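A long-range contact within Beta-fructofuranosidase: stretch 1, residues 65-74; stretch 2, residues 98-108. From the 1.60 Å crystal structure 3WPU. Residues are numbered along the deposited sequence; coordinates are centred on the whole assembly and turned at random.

Stretch 1, residues 65-74: PDMSNEQVWV
Stretch 2 (98-108) SLVADRNLGFD

The strand from S98 through A101 runs antiparallel to that at W73-V74 (axes at 147°, 4.6 Å apart); the contact buries 755 Å², W73 and R103 having the largest covered areas. S98 (chi1 m) sets CB 3.7 Å from V74 CG1. L99 O lies 3.4 Å from V74 CA, a CA-H...O contact. V100 (-130/154, m) pairs with V74 (-123/139, t) without hydrogen bonds, CA atoms 4.6 Å apart; on one face, V100 CG1 lies 4.2 Å from V74 CG2 and 4.1 Å from V72 CG2, three buried apolar valines. A101 (-144/149) and W73 (-87/136) form the hydrogen-bonded pair, W73 N to A101 O at 2.9 Å and A101 N to W73 O at 3.0 Å; on the other face, small A101 sets CB 4.4 Å from W73 CB.

A type I turn, D102 to L105, rounds the indole (W73 chi1 m, chi2 116°). R103 (t, p, t, chi4 -157°) lays its flat cation on one indole face, planes at 11°, centres 3.9 Å apart. In-plane, NH1 donates to V72 O and, as a salt bridge, D66 OD1, both 2.9 Å away; one water joins R103 NH2 to D66 OD1. L105 O accepts from W73 NE1 at 2.8 Å, satisfying the indole's only polar group. F107 (t, chi2 52°) covers the opposite face obliquely, planes at 48°, its CB 4.2 Å from the W73 six-membered ring centroid.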

# COMPACT_ATOMS: atom_id res chain seq x y z
N PRO A 65 -10.41 -18.76 -4.25
CA PRO A 65 -9.56 -19.17 -5.35
C PRO A 65 -8.14 -18.63 -5.17
O PRO A 65 -7.89 -17.70 -4.36
CB PRO A 65 -10.24 -18.55 -6.56
CG PRO A 65 -10.82 -17.27 -6.02
CD PRO A 65 -11.23 -17.58 -4.60
N ASP A 66 -7.23 -19.21 -5.93
CA ASP A 66 -5.83 -18.77 -5.96
C ASP A 66 -5.48 -18.17 -7.32
O ASP A 66 -5.66 -18.80 -8.37
CB ASP A 66 -4.89 -19.89 -5.57
CG ASP A 66 -3.46 -19.43 -5.49
OD1 ASP A 66 -2.98 -19.18 -4.36
OD2 ASP A 66 -2.83 -19.31 -6.56
N MET A 67 -5.01 -16.93 -7.31
CA MET A 67 -4.83 -16.17 -8.54
C MET A 67 -3.71 -16.68 -9.45
O MET A 67 -3.70 -16.39 -10.65
CB MET A 67 -4.53 -14.73 -8.16
CG MET A 67 -3.14 -14.52 -7.50
SD MET A 67 -2.96 -12.85 -6.81
CE MET A 67 -2.79 -11.78 -8.24
N SER A 68 -2.75 -17.42 -8.88
CA SER A 68 -1.61 -17.94 -9.64
C SER A 68 -1.70 -19.45 -9.85
O SER A 68 -0.72 -20.06 -10.29
CB SER A 68 -0.28 -17.58 -8.96
OG SER A 68 0.03 -18.37 -7.79
N ASN A 69 -2.86 -20.03 -9.57
CA ASN A 69 -3.01 -21.50 -9.60
C ASN A 69 -1.95 -22.17 -8.73
O ASN A 69 -1.42 -23.24 -9.06
CB ASN A 69 -2.93 -22.00 -11.04
CG ASN A 69 -4.12 -21.59 -11.89
OD1 ASN A 69 -5.19 -21.25 -11.38
ND2 ASN A 69 -3.95 -21.67 -13.20
N GLU A 70 -1.65 -21.52 -7.61
CA GLU A 70 -0.69 -21.98 -6.60
C GLU A 70 0.74 -22.15 -7.16
O GLU A 70 1.53 -22.91 -6.62
CB GLU A 70 -1.21 -23.27 -5.90
CG GLU A 70 -2.60 -23.13 -5.28
CD GLU A 70 -3.05 -24.35 -4.49
OE1 GLU A 70 -2.37 -25.39 -4.52
OE2 GLU A 70 -4.10 -24.26 -3.81
N GLN A 71 1.09 -21.40 -8.20
CA GLN A 71 2.47 -21.41 -8.71
C GLN A 71 3.43 -20.72 -7.74
O GLN A 71 4.57 -21.15 -7.58
CB GLN A 71 2.59 -20.72 -10.06
CG GLN A 71 1.95 -21.41 -11.25
CD GLN A 71 2.01 -20.50 -12.46
OE1 GLN A 71 3.06 -20.37 -13.08
NE2 GLN A 71 0.90 -19.80 -12.74
N VAL A 72 2.97 -19.60 -7.16
CA VAL A 72 3.74 -18.81 -6.22
C VAL A 72 2.86 -18.35 -5.04
O VAL A 72 1.62 -18.44 -5.11
CB VAL A 72 4.34 -17.52 -6.88
CG1 VAL A 72 5.54 -17.86 -7.75
CG2 VAL A 72 3.29 -16.74 -7.64
N TRP A 73 3.50 -17.88 -3.97
CA TRP A 73 2.82 -17.11 -2.94
C TRP A 73 2.85 -15.67 -3.41
O TRP A 73 3.89 -15.22 -3.86
CB TRP A 73 3.54 -17.16 -1.60
CG TRP A 73 3.64 -18.50 -0.90
CD1 TRP A 73 4.78 -19.17 -0.63
CD2 TRP A 73 2.57 -19.27 -0.33
NE1 TRP A 73 4.49 -20.35 0.06
CE2 TRP A 73 3.15 -20.41 0.26
CE3 TRP A 73 1.19 -19.09 -0.24
CZ2 TRP A 73 2.37 -21.37 0.92
CZ3 TRP A 73 0.43 -20.06 0.38
CH2 TRP A 73 1.02 -21.17 0.96
N VAL A 74 1.73 -14.99 -3.28
CA VAL A 74 1.62 -13.59 -3.72
C VAL A 74 1.19 -12.76 -2.54
O VAL A 74 0.27 -13.15 -1.83
CB VAL A 74 0.53 -13.46 -4.81
CG1 VAL A 74 0.40 -12.01 -5.24
CG2 VAL A 74 0.83 -14.36 -6.00
N SER A 98 3.62 -7.69 -8.18
CA SER A 98 3.41 -8.30 -6.89
C SER A 98 4.70 -8.81 -6.26
O SER A 98 5.61 -9.25 -6.97
CB SER A 98 2.50 -9.53 -7.01
OG SER A 98 1.23 -9.26 -7.58
N LEU A 99 4.76 -8.80 -4.93
CA LEU A 99 5.77 -9.55 -4.21
C LEU A 99 5.37 -11.02 -4.31
O LEU A 99 4.21 -11.36 -4.07
CB LEU A 99 5.85 -9.15 -2.73
CG LEU A 99 6.23 -7.69 -2.45
CD1 LEU A 99 6.58 -7.51 -0.99
CD2 LEU A 99 7.37 -7.28 -3.37
N VAL A 100 6.31 -11.83 -4.76
CA VAL A 100 6.08 -13.28 -4.89
C VAL A 100 7.22 -14.05 -4.23
O VAL A 100 8.34 -13.57 -4.14
CB VAL A 100 5.89 -13.71 -6.36
CG1 VAL A 100 4.70 -12.98 -7.02
CG2 VAL A 100 7.14 -13.49 -7.19
N ALA A 101 6.92 -15.28 -3.80
CA ALA A 101 7.88 -16.14 -3.18
C ALA A 101 7.53 -17.54 -3.66
O ALA A 101 6.36 -17.80 -3.93
CB ALA A 101 7.81 -16.09 -1.66
N ASP A 102 8.55 -18.39 -3.78
CA ASP A 102 8.32 -19.74 -4.25
C ASP A 102 7.38 -20.51 -3.33
O ASP A 102 7.48 -20.42 -2.11
CB ASP A 102 9.63 -20.47 -4.45
CG ASP A 102 10.48 -19.82 -5.53
OD1 ASP A 102 11.66 -19.52 -5.25
OD2 ASP A 102 9.93 -19.60 -6.63
N ARG A 103 6.48 -21.26 -3.96
CA ARG A 103 5.36 -21.89 -3.25
C ARG A 103 5.84 -22.98 -2.30
O ARG A 103 5.20 -23.27 -1.29
CB ARG A 103 4.32 -22.43 -4.23
CG ARG A 103 2.98 -22.73 -3.60
CD ARG A 103 2.13 -21.49 -3.43
NE ARG A 103 0.89 -21.82 -2.75
CZ ARG A 103 -0.24 -21.11 -2.82
NH1 ARG A 103 -0.34 -19.99 -3.56
NH2 ARG A 103 -1.30 -21.53 -2.16
N ASN A 104 7.02 -23.54 -2.57
CA ASN A 104 7.59 -24.54 -1.65
C ASN A 104 7.92 -23.96 -0.27
O ASN A 104 8.00 -24.69 0.71
CB ASN A 104 8.87 -25.13 -2.24
CG ASN A 104 8.64 -26.42 -3.01
OD1 ASN A 104 7.51 -26.79 -3.39
ND2 ASN A 104 9.74 -27.09 -3.30
N LEU A 105 8.16 -22.64 -0.19
CA LEU A 105 8.48 -22.02 1.09
C LEU A 105 7.29 -22.02 2.05
O LEU A 105 6.13 -21.95 1.63
CB LEU A 105 8.92 -20.56 0.87
CG LEU A 105 10.17 -20.40 0.03
CD1 LEU A 105 10.37 -18.95 -0.41
CD2 LEU A 105 11.40 -20.89 0.75
N GLY A 106 7.57 -22.12 3.35
CA GLY A 106 6.58 -21.72 4.35
C GLY A 106 6.21 -20.26 4.13
O GLY A 106 7.09 -19.43 3.89
N PHE A 107 4.91 -19.98 4.17
CA PHE A 107 4.41 -18.62 3.88
C PHE A 107 5.07 -17.59 4.77
O PHE A 107 5.34 -16.48 4.33
CB PHE A 107 2.87 -18.56 4.00
CG PHE A 107 2.27 -17.30 3.46
CD1 PHE A 107 2.57 -16.86 2.19
CD2 PHE A 107 1.35 -16.57 4.23
CE1 PHE A 107 2.01 -15.69 1.69
CE2 PHE A 107 0.78 -15.42 3.74
CZ PHE A 107 1.11 -14.97 2.47
N ASP A 108 5.38 -17.93 6.02
CA ASP A 108 5.99 -16.97 6.94
C ASP A 108 7.50 -16.75 6.70
O ASP A 108 8.10 -15.84 7.29
CB ASP A 108 5.74 -17.39 8.39
CG ASP A 108 4.30 -17.21 8.80
OD1 ASP A 108 3.75 -16.12 8.56
OD2 ASP A 108 3.74 -18.14 9.39
O HOH W 1 -3.68 -19.87 -1.76